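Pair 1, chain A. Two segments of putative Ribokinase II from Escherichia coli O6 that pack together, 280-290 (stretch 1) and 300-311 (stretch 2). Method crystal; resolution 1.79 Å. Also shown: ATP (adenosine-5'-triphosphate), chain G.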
# COMPACT_ATOMS: atom_id res chain seq x y z
N LEU A 280 -5.60 -34.64 13.94
CA LEU A 280 -4.92 -33.75 14.87
C LEU A 280 -3.40 -33.90 14.79
O LEU A 280 -2.67 -32.91 14.85
CB LEU A 280 -5.39 -34.01 16.31
CG LEU A 280 -4.90 -32.97 17.32
CD1 LEU A 280 -5.58 -31.64 17.04
CD2 LEU A 280 -5.22 -33.44 18.74
N GLN A 281 -2.91 -35.13 14.64
CA GLN A 281 -1.47 -35.32 14.56
C GLN A 281 -0.95 -34.75 13.23
O GLN A 281 0.14 -34.20 13.19
CB GLN A 281 -1.10 -36.81 14.68
CG GLN A 281 -1.20 -37.61 13.40
CD GLN A 281 -0.75 -39.06 13.58
OE1 GLN A 281 0.37 -39.34 14.02
NE2 GLN A 281 -1.63 -40.00 13.24
N TYR A 282 -1.73 -34.90 12.16
CA TYR A 282 -1.33 -34.39 10.85
C TYR A 282 -1.34 -32.86 10.83
O TYR A 282 -0.42 -32.23 10.31
CB TYR A 282 -2.25 -34.93 9.75
CG TYR A 282 -1.74 -36.22 9.15
CD1 TYR A 282 -1.57 -37.36 9.93
CD2 TYR A 282 -1.38 -36.29 7.80
CE1 TYR A 282 -1.03 -38.52 9.40
CE2 TYR A 282 -0.84 -37.45 7.26
CZ TYR A 282 -0.67 -38.56 8.07
OH TYR A 282 -0.11 -39.71 7.55
N ALA A 283 -2.39 -32.26 11.40
CA ALA A 283 -2.48 -30.81 11.46
C ALA A 283 -1.30 -30.31 12.28
O ALA A 283 -0.60 -29.38 11.87
CB ALA A 283 -3.79 -30.38 12.12
N ASN A 284 -1.08 -30.93 13.43
CA ASN A 284 0.02 -30.57 14.33
C ASN A 284 1.36 -30.63 13.60
O ASN A 284 2.16 -29.70 13.69
CB ASN A 284 0.02 -31.52 15.54
CG ASN A 284 1.11 -31.20 16.54
OD1 ASN A 284 1.40 -30.03 16.81
ND2 ASN A 284 1.72 -32.24 17.11
N ALA A 285 1.58 -31.71 12.87
CA ALA A 285 2.81 -31.88 12.11
C ALA A 285 2.89 -30.84 11.00
O ALA A 285 3.97 -30.31 10.72
CB ALA A 285 2.87 -33.28 11.52
N CYS A 286 1.76 -30.54 10.37
CA CYS A 286 1.74 -29.55 9.29
C CYS A 286 2.21 -28.20 9.83
O CYS A 286 3.10 -27.56 9.27
CB CYS A 286 0.33 -29.42 8.70
SG CYS A 286 0.25 -28.40 7.20
N GLY A 287 1.60 -27.77 10.93
CA GLY A 287 1.99 -26.50 11.51
C GLY A 287 3.46 -26.50 11.89
O GLY A 287 4.13 -25.47 11.81
N ALA A 288 3.97 -27.65 12.31
CA ALA A 288 5.37 -27.77 12.72
C ALA A 288 6.27 -27.57 11.51
O ALA A 288 7.26 -26.84 11.58
CB ALA A 288 5.62 -29.14 13.33
N LEU A 289 5.93 -28.22 10.41
CA LEU A 289 6.69 -28.10 9.18
C LEU A 289 6.64 -26.68 8.66
O LEU A 289 7.64 -26.13 8.20
CB LEU A 289 6.13 -29.05 8.12
CG LEU A 289 6.57 -30.51 8.26
CD1 LEU A 289 5.83 -31.38 7.26
CD2 LEU A 289 8.09 -30.59 8.03
N ALA A 290 5.46 -26.08 8.73
CA ALA A 290 5.23 -24.72 8.26
C ALA A 290 6.23 -23.69 8.80
O ALA A 290 6.80 -22.91 8.03
CB ALA A 290 3.82 -24.29 8.61
N THR A 300 3.82 -24.64 3.30
CA THR A 300 2.75 -25.64 3.18
C THR A 300 3.36 -26.98 2.78
O THR A 300 4.43 -27.03 2.16
CB THR A 300 1.69 -25.22 2.14
OG1 THR A 300 2.28 -25.14 0.84
CG2 THR A 300 1.09 -23.87 2.53
N SER A 301 2.68 -28.07 3.14
CA SER A 301 3.19 -29.40 2.86
C SER A 301 2.20 -30.33 2.15
O SER A 301 0.98 -30.17 2.26
CB SER A 301 3.61 -30.09 4.16
OG SER A 301 4.53 -29.31 4.90
N ARG A 302 2.75 -31.31 1.43
CA ARG A 302 1.95 -32.31 0.75
C ARG A 302 1.67 -33.38 1.79
O ARG A 302 2.43 -33.52 2.76
CB ARG A 302 2.72 -32.93 -0.43
CG ARG A 302 2.94 -31.97 -1.59
CD ARG A 302 3.42 -32.71 -2.84
NE ARG A 302 2.45 -33.70 -3.30
CZ ARG A 302 2.59 -34.43 -4.40
NH1 ARG A 302 3.67 -34.30 -5.16
NH2 ARG A 302 1.65 -35.30 -4.75
N LEU A 303 0.62 -34.15 1.59
CA LEU A 303 0.24 -35.18 2.55
C LEU A 303 1.37 -36.11 2.98
O LEU A 303 1.61 -36.29 4.17
CB LEU A 303 -0.95 -35.98 2.01
CG LEU A 303 -1.54 -36.98 3.00
CD1 LEU A 303 -2.03 -36.25 4.24
CD2 LEU A 303 -2.67 -37.75 2.34
N MSE A 304 2.08 -36.70 2.02
CA MSE A 304 3.16 -37.60 2.40
C MSE A 304 4.39 -36.92 3.00
O MSE A 304 5.22 -37.58 3.62
CB MSE A 304 3.54 -38.51 1.24
CG MSE A 304 2.49 -39.58 0.97
SE MSE A 304 1.84 -40.51 2.59
CE MSE A 304 3.18 -41.90 2.68
N GLU A 305 4.51 -35.61 2.83
CA GLU A 305 5.64 -34.92 3.44
C GLU A 305 5.35 -34.93 4.93
O GLU A 305 6.24 -35.13 5.74
CB GLU A 305 5.79 -33.49 2.91
CG GLU A 305 6.03 -33.43 1.41
CD GLU A 305 6.25 -32.03 0.87
OE1 GLU A 305 5.54 -31.10 1.29
OE2 GLU A 305 7.14 -31.87 0.00
N ILE A 306 4.08 -34.73 5.29
CA ILE A 306 3.67 -34.74 6.69
C ILE A 306 3.88 -36.16 7.24
O ILE A 306 4.43 -36.36 8.33
CB ILE A 306 2.18 -34.37 6.85
CG1 ILE A 306 1.91 -32.99 6.25
CG2 ILE A 306 1.79 -34.40 8.32
CD1 ILE A 306 0.43 -32.61 6.24
N GLU A 307 3.42 -37.14 6.47
CA GLU A 307 3.52 -38.55 6.83
C GLU A 307 4.95 -38.94 7.18
O GLU A 307 5.21 -39.54 8.23
CB GLU A 307 3.01 -39.39 5.65
CG GLU A 307 2.72 -40.84 5.96
CD GLU A 307 3.96 -41.63 6.31
OE1 GLU A 307 4.96 -41.54 5.55
OE2 GLU A 307 3.94 -42.35 7.33
N THR A 308 5.89 -38.60 6.30
CA THR A 308 7.29 -38.91 6.52
C THR A 308 7.83 -38.14 7.72
O THR A 308 8.60 -38.68 8.52
CB THR A 308 8.11 -38.58 5.28
OG1 THR A 308 7.89 -37.22 4.91
CG2 THR A 308 7.72 -39.47 4.12
N PHE A 309 7.43 -36.88 7.85
CA PHE A 309 7.86 -36.05 8.97
C PHE A 309 7.52 -36.78 10.26
O PHE A 309 8.36 -36.96 11.14
CB PHE A 309 7.13 -34.70 8.92
CG PHE A 309 7.45 -33.80 10.08
CD1 PHE A 309 8.68 -33.15 10.17
CD2 PHE A 309 6.51 -33.57 11.08
CE1 PHE A 309 8.96 -32.29 11.24
CE2 PHE A 309 6.78 -32.73 12.15
CZ PHE A 309 8.01 -32.09 12.23
N ILE A 310 6.27 -37.21 10.37
CA ILE A 310 5.78 -37.93 11.54
C ILE A 310 6.55 -39.23 11.71
O ILE A 310 7.06 -39.51 12.80
CB ILE A 310 4.28 -38.25 11.40
CG1 ILE A 310 3.48 -36.95 11.37
CG2 ILE A 310 3.83 -39.14 12.54
CD1 ILE A 310 2.02 -37.15 11.06
N GLN A 311 6.64 -40.02 10.64
CA GLN A 311 7.36 -41.29 10.68
C GLN A 311 8.73 -41.09 11.27
O GLN A 311 8.95 -41.32 12.46
CB GLN A 311 7.56 -41.87 9.28
CG GLN A 311 6.33 -42.37 8.58
CD GLN A 311 6.66 -43.06 7.27
OE1 GLN A 311 7.63 -42.69 6.60
NE2 GLN A 311 5.86 -44.06 6.90
PG ATP G . -2.25 -17.51 13.83
O1G ATP G . -1.07 -17.28 12.91
O2G ATP G . -2.78 -16.23 14.40
O3G ATP G . -3.37 -18.24 13.09
PB ATP G . -2.25 -19.65 15.86
O1B ATP G . -2.05 -19.39 17.33
O2B ATP G . -3.61 -19.93 15.32
O3B ATP G . -1.66 -18.42 15.02
PA ATP G . 0.03 -21.31 16.32
O1A ATP G . 1.17 -20.35 16.08
O2A ATP G . -0.41 -21.62 17.70
O3A ATP G . -1.26 -20.82 15.46
O5' ATP G . -0.11 -22.88 15.44
C5' ATP G . -0.30 -23.81 14.47
C4' ATP G . -0.08 -25.16 15.11
O4' ATP G . 1.22 -25.28 14.53
C3' ATP G . 0.28 -25.32 16.63
O3' ATP G . -0.80 -25.64 17.48
C2' ATP G . 1.35 -26.32 16.57
O2' ATP G . 0.81 -27.64 16.52
C1' ATP G . 2.15 -25.95 15.36
N9 ATP G . 3.29 -25.01 15.71
C8 ATP G . 3.33 -23.62 15.70
N7 ATP G . 4.52 -23.14 16.09
C5 ATP G . 5.30 -24.19 16.35
C6 ATP G . 6.70 -24.44 16.81
N6 ATP G . 7.50 -23.39 17.05
N1 ATP G . 7.16 -25.77 16.98
C2 ATP G . 6.36 -26.89 16.74
N3 ATP G . 5.04 -26.72 16.31
C4 ATP G . 4.48 -25.44 16.11
O HOH W 1 3.26 -27.66 6.28

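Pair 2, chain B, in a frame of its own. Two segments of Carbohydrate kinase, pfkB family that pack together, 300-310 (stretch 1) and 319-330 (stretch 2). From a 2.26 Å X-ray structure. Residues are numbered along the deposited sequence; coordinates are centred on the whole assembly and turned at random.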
# COMPACT_ATOMS: atom_id res chain seq x y z
N VAL B 300 11.05 -23.10 31.17
CA VAL B 300 11.17 -23.75 29.86
C VAL B 300 9.81 -23.85 29.16
O VAL B 300 9.73 -23.76 27.94
CB VAL B 300 11.82 -25.16 29.98
CG1 VAL B 300 10.83 -26.15 30.57
CG2 VAL B 300 12.29 -25.62 28.62
N THR B 301 8.74 -24.02 29.93
CA THR B 301 7.40 -24.10 29.36
C THR B 301 7.00 -22.73 28.82
O THR B 301 6.51 -22.61 27.70
CB THR B 301 6.36 -24.53 30.41
OG1 THR B 301 6.56 -25.91 30.75
CG2 THR B 301 4.95 -24.35 29.87
N PHE B 302 7.21 -21.71 29.63
CA PHE B 302 6.88 -20.34 29.27
C PHE B 302 7.67 -19.91 28.03
O PHE B 302 7.11 -19.36 27.08
CB PHE B 302 7.21 -19.42 30.44
CG PHE B 302 6.91 -17.98 30.18
CD1 PHE B 302 5.66 -17.44 30.51
CD2 PHE B 302 7.87 -17.14 29.63
CE1 PHE B 302 5.38 -16.10 30.29
CE2 PHE B 302 7.59 -15.79 29.40
CZ PHE B 302 6.35 -15.27 29.74
N ALA B 303 8.98 -20.18 28.04
CA ALA B 303 9.86 -19.80 26.94
C ALA B 303 9.56 -20.51 25.62
O ALA B 303 9.67 -19.91 24.55
CB ALA B 303 11.31 -20.05 27.34
N THR B 304 9.19 -21.79 25.68
CA THR B 304 8.88 -22.55 24.48
C THR B 304 7.61 -22.00 23.82
O THR B 304 7.56 -21.85 22.60
CB THR B 304 8.70 -24.06 24.79
OG1 THR B 304 9.85 -24.53 25.50
CG2 THR B 304 8.56 -24.87 23.51
N VAL B 305 6.60 -21.69 24.63
CA VAL B 305 5.37 -21.13 24.10
C VAL B 305 5.68 -19.77 23.46
O VAL B 305 5.17 -19.43 22.39
CB VAL B 305 4.31 -20.94 25.21
CG1 VAL B 305 3.11 -20.16 24.68
CG2 VAL B 305 3.86 -22.31 25.72
N ASN B 306 6.54 -18.99 24.11
CA ASN B 306 6.91 -17.69 23.58
C ASN B 306 7.60 -17.88 22.23
O ASN B 306 7.38 -17.11 21.29
CB ASN B 306 7.85 -16.96 24.54
CG ASN B 306 7.91 -15.46 24.27
OD1 ASN B 306 6.87 -14.83 24.08
ND2 ASN B 306 9.10 -14.89 24.27
N GLY B 307 8.43 -18.91 22.14
CA GLY B 307 9.13 -19.21 20.90
C GLY B 307 8.18 -19.57 19.78
O GLY B 307 8.39 -19.17 18.63
N VAL B 308 7.14 -20.33 20.09
CA VAL B 308 6.15 -20.73 19.10
C VAL B 308 5.39 -19.48 18.63
O VAL B 308 5.10 -19.33 17.44
CB VAL B 308 5.13 -21.74 19.69
CG1 VAL B 308 4.03 -22.05 18.66
CG2 VAL B 308 5.86 -23.03 20.07
N LEU B 309 5.07 -18.60 19.59
CA LEU B 309 4.36 -17.36 19.29
C LEU B 309 5.15 -16.47 18.35
O LEU B 309 4.57 -15.84 17.47
CB LEU B 309 4.07 -16.60 20.58
CG LEU B 309 2.92 -17.11 21.46
CD1 LEU B 309 2.96 -16.41 22.80
CD2 LEU B 309 1.58 -16.86 20.76
N ALA B 310 6.47 -16.41 18.53
CA ALA B 310 7.32 -15.58 17.69
C ALA B 310 7.24 -16.00 16.23
O ALA B 310 7.41 -15.16 15.33
CB ALA B 310 8.76 -15.63 18.17
N LEU B 319 7.04 -9.48 19.83
CA LEU B 319 6.20 -8.52 20.54
C LEU B 319 5.11 -9.24 21.34
O LEU B 319 3.93 -9.20 20.99
CB LEU B 319 5.56 -7.56 19.53
CG LEU B 319 6.54 -6.72 18.69
CD1 LEU B 319 5.82 -6.14 17.49
CD2 LEU B 319 7.13 -5.61 19.54
N THR B 320 5.53 -9.91 22.41
CA THR B 320 4.62 -10.66 23.27
C THR B 320 4.65 -10.13 24.70
O THR B 320 5.59 -9.47 25.11
CB THR B 320 4.96 -12.17 23.30
OG1 THR B 320 6.33 -12.35 23.69
CG2 THR B 320 4.76 -12.79 21.92
N THR B 321 3.59 -10.42 25.46
CA THR B 321 3.51 -10.00 26.85
C THR B 321 3.33 -11.24 27.72
O THR B 321 2.95 -12.30 27.22
CB THR B 321 2.31 -9.06 27.08
OG1 THR B 321 1.09 -9.78 26.86
CG2 THR B 321 2.37 -7.87 26.13
N VAL B 322 3.60 -11.10 29.01
CA VAL B 322 3.47 -12.21 29.94
C VAL B 322 2.04 -12.74 29.96
O VAL B 322 1.82 -13.95 29.96
CB VAL B 322 3.88 -11.80 31.38
CG1 VAL B 322 3.70 -12.97 32.35
CG2 VAL B 322 5.33 -11.36 31.39
N LYS B 323 1.07 -11.83 29.96
CA LYS B 323 -0.33 -12.23 29.96
C LYS B 323 -0.73 -13.01 28.71
O LYS B 323 -1.49 -13.97 28.78
CB LYS B 323 -1.24 -11.00 30.11
CG LYS B 323 -1.13 -10.35 31.49
CD LYS B 323 -2.15 -9.24 31.68
CE LYS B 323 -2.11 -8.69 33.09
NZ LYS B 323 -3.10 -7.60 33.29
N GLN B 324 -0.20 -12.59 27.57
CA GLN B 324 -0.50 -13.25 26.31
C GLN B 324 0.01 -14.69 26.32
O GLN B 324 -0.70 -15.62 25.94
CB GLN B 324 0.12 -12.47 25.15
CG GLN B 324 0.07 -13.17 23.79
CD GLN B 324 0.75 -12.35 22.70
OE1 GLN B 324 1.84 -11.81 22.90
NE2 GLN B 324 0.12 -12.28 21.53
N VAL B 325 1.26 -14.87 26.75
CA VAL B 325 1.86 -16.20 26.81
C VAL B 325 1.07 -17.08 27.77
O VAL B 325 0.75 -18.23 27.45
CB VAL B 325 3.33 -16.12 27.30
CG1 VAL B 325 3.94 -17.51 27.35
CG2 VAL B 325 4.14 -15.21 26.38
N ASN B 326 0.75 -16.54 28.95
CA ASN B 326 -0.00 -17.28 29.96
C ASN B 326 -1.40 -17.61 29.46
O ASN B 326 -1.96 -18.65 29.81
CB ASN B 326 -0.09 -16.47 31.26
CG ASN B 326 1.21 -16.48 32.04
OD1 ASN B 326 1.43 -15.64 32.92
ND2 ASN B 326 2.08 -17.44 31.74
N HIS B 327 -1.98 -16.73 28.64
CA HIS B 327 -3.31 -16.99 28.11
C HIS B 327 -3.25 -18.19 27.16
O HIS B 327 -4.16 -19.02 27.13
CB HIS B 327 -3.85 -15.76 27.38
CG HIS B 327 -5.17 -15.98 26.71
ND1 HIS B 327 -5.29 -16.62 25.49
CD2 HIS B 327 -6.43 -15.68 27.10
CE1 HIS B 327 -6.57 -16.71 25.17
NE2 HIS B 327 -7.28 -16.15 26.13
N VAL B 328 -2.18 -18.29 26.39
CA VAL B 328 -2.04 -19.42 25.48
C VAL B 328 -1.92 -20.71 26.29
O VAL B 328 -2.52 -21.73 25.95
CB VAL B 328 -0.81 -19.26 24.56
CG1 VAL B 328 -0.61 -20.51 23.72
CG2 VAL B 328 -1.00 -18.05 23.66
N LEU B 329 -1.15 -20.67 27.38
CA LEU B 329 -0.97 -21.84 28.23
C LEU B 329 -2.25 -22.22 28.97
O LEU B 329 -2.65 -23.39 28.99
CB LEU B 329 0.14 -21.59 29.26
CG LEU B 329 1.59 -21.69 28.77
CD1 LEU B 329 2.53 -21.19 29.85
CD2 LEU B 329 1.90 -23.13 28.41
N GLU B 330 -2.90 -21.23 29.57
CA GLU B 330 -4.12 -21.45 30.33
C GLU B 330 -5.39 -21.63 29.52
O GLU B 330 -6.32 -22.31 29.96
CB GLU B 330 -4.31 -20.30 31.32
CG GLU B 330 -3.30 -20.27 32.44
CD GLU B 330 -3.24 -18.92 33.14
OE1 GLU B 330 -4.32 -18.33 33.37
OE2 GLU B 330 -2.13 -18.46 33.45

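In both pairs a helix is crossed almost at right angles by a second helix that follows a short loop segment; the angle between helix directions is 93° in pair 1 and 100° in pair 2, with closest axial approaches of 9.4 and 9.6 Å. The 14 central residues superpose with an RMSD of 0.3 Å. The crossing point is the same: the CA atoms of Cys A286 and Ile A306 lie 6.1 Å apart, those of the matching Asn B306 and Val B325 6.2 Å.

At the centre, a beta-branched residue of the second helix enters a hole in the first. Ile A306 sits among Tyr A282, Ala A285, Cys A286 and Leu A289; Val B325 sits among the matching Phe B302, Val B305, Asn B306 and Leu B309.

The aromatic position is used differently. Tyr A282 (chi1 -91°, between wells) is itself a knob among Leu A303, Ile A306, Glu A307 and Ile A310, and takes Ile A310 CD1 over one face, 4.1 Å from its ring centroid. Phe B302 (chi1 t) instead carries Val B325 CG1 over a face, 3.9 Å from the centroid, with Asn B326 ND2 at its edge. With chi1 at -91° in one and t in the other, the side-chain centres lie 3.0 Å apart after superposition.

Bulk is exchanged across two further matched positions. In pair 1 small Ala A285 faces large Phe A309: Ala A285 CB approaches Phe A309 CD2 at 3.7 Å, at the ring edge, while Leu A289 CG covers a face, 4.0 Å from the centroid. In pair 2 the first helix has the larger Val B305 and the second the smaller Val B328, meeting CG1 to CG1 at 3.9 Å; Val B305 CG2 also reaches Leu B329 CD2 at 3.4 Å.

The polar link beside the crossing point also differs. Thr B320 OG1 donates directly to Asn B306 OD1 at 2.6 Å. In pair 1, where no direct hydrogen bond joins the stretches, water 1 bridges the matching positions: it accepts from Ser A301 OG at 2.5 Å and donates to the backbone Cys A286 O at 3.0 Å.

Both second helices open with a backbone N donating to a side chain three residues on: Arg A302 N to Glu A305 OE1 at 2.8 Å, and, weakly, Thr B321 N to Gln B324 OE1 at 3.4 Å. Pair 2 adds a reciprocal cap, Thr B321 OG1 accepting from Gln B324 N at 3.2 Å. The CA atoms of Gly A287 and Gly B307 lie 0.2 Å apart after superposition; in pair 1 an ideal CB here would lie 2.0 Å from ATP O4', a clash.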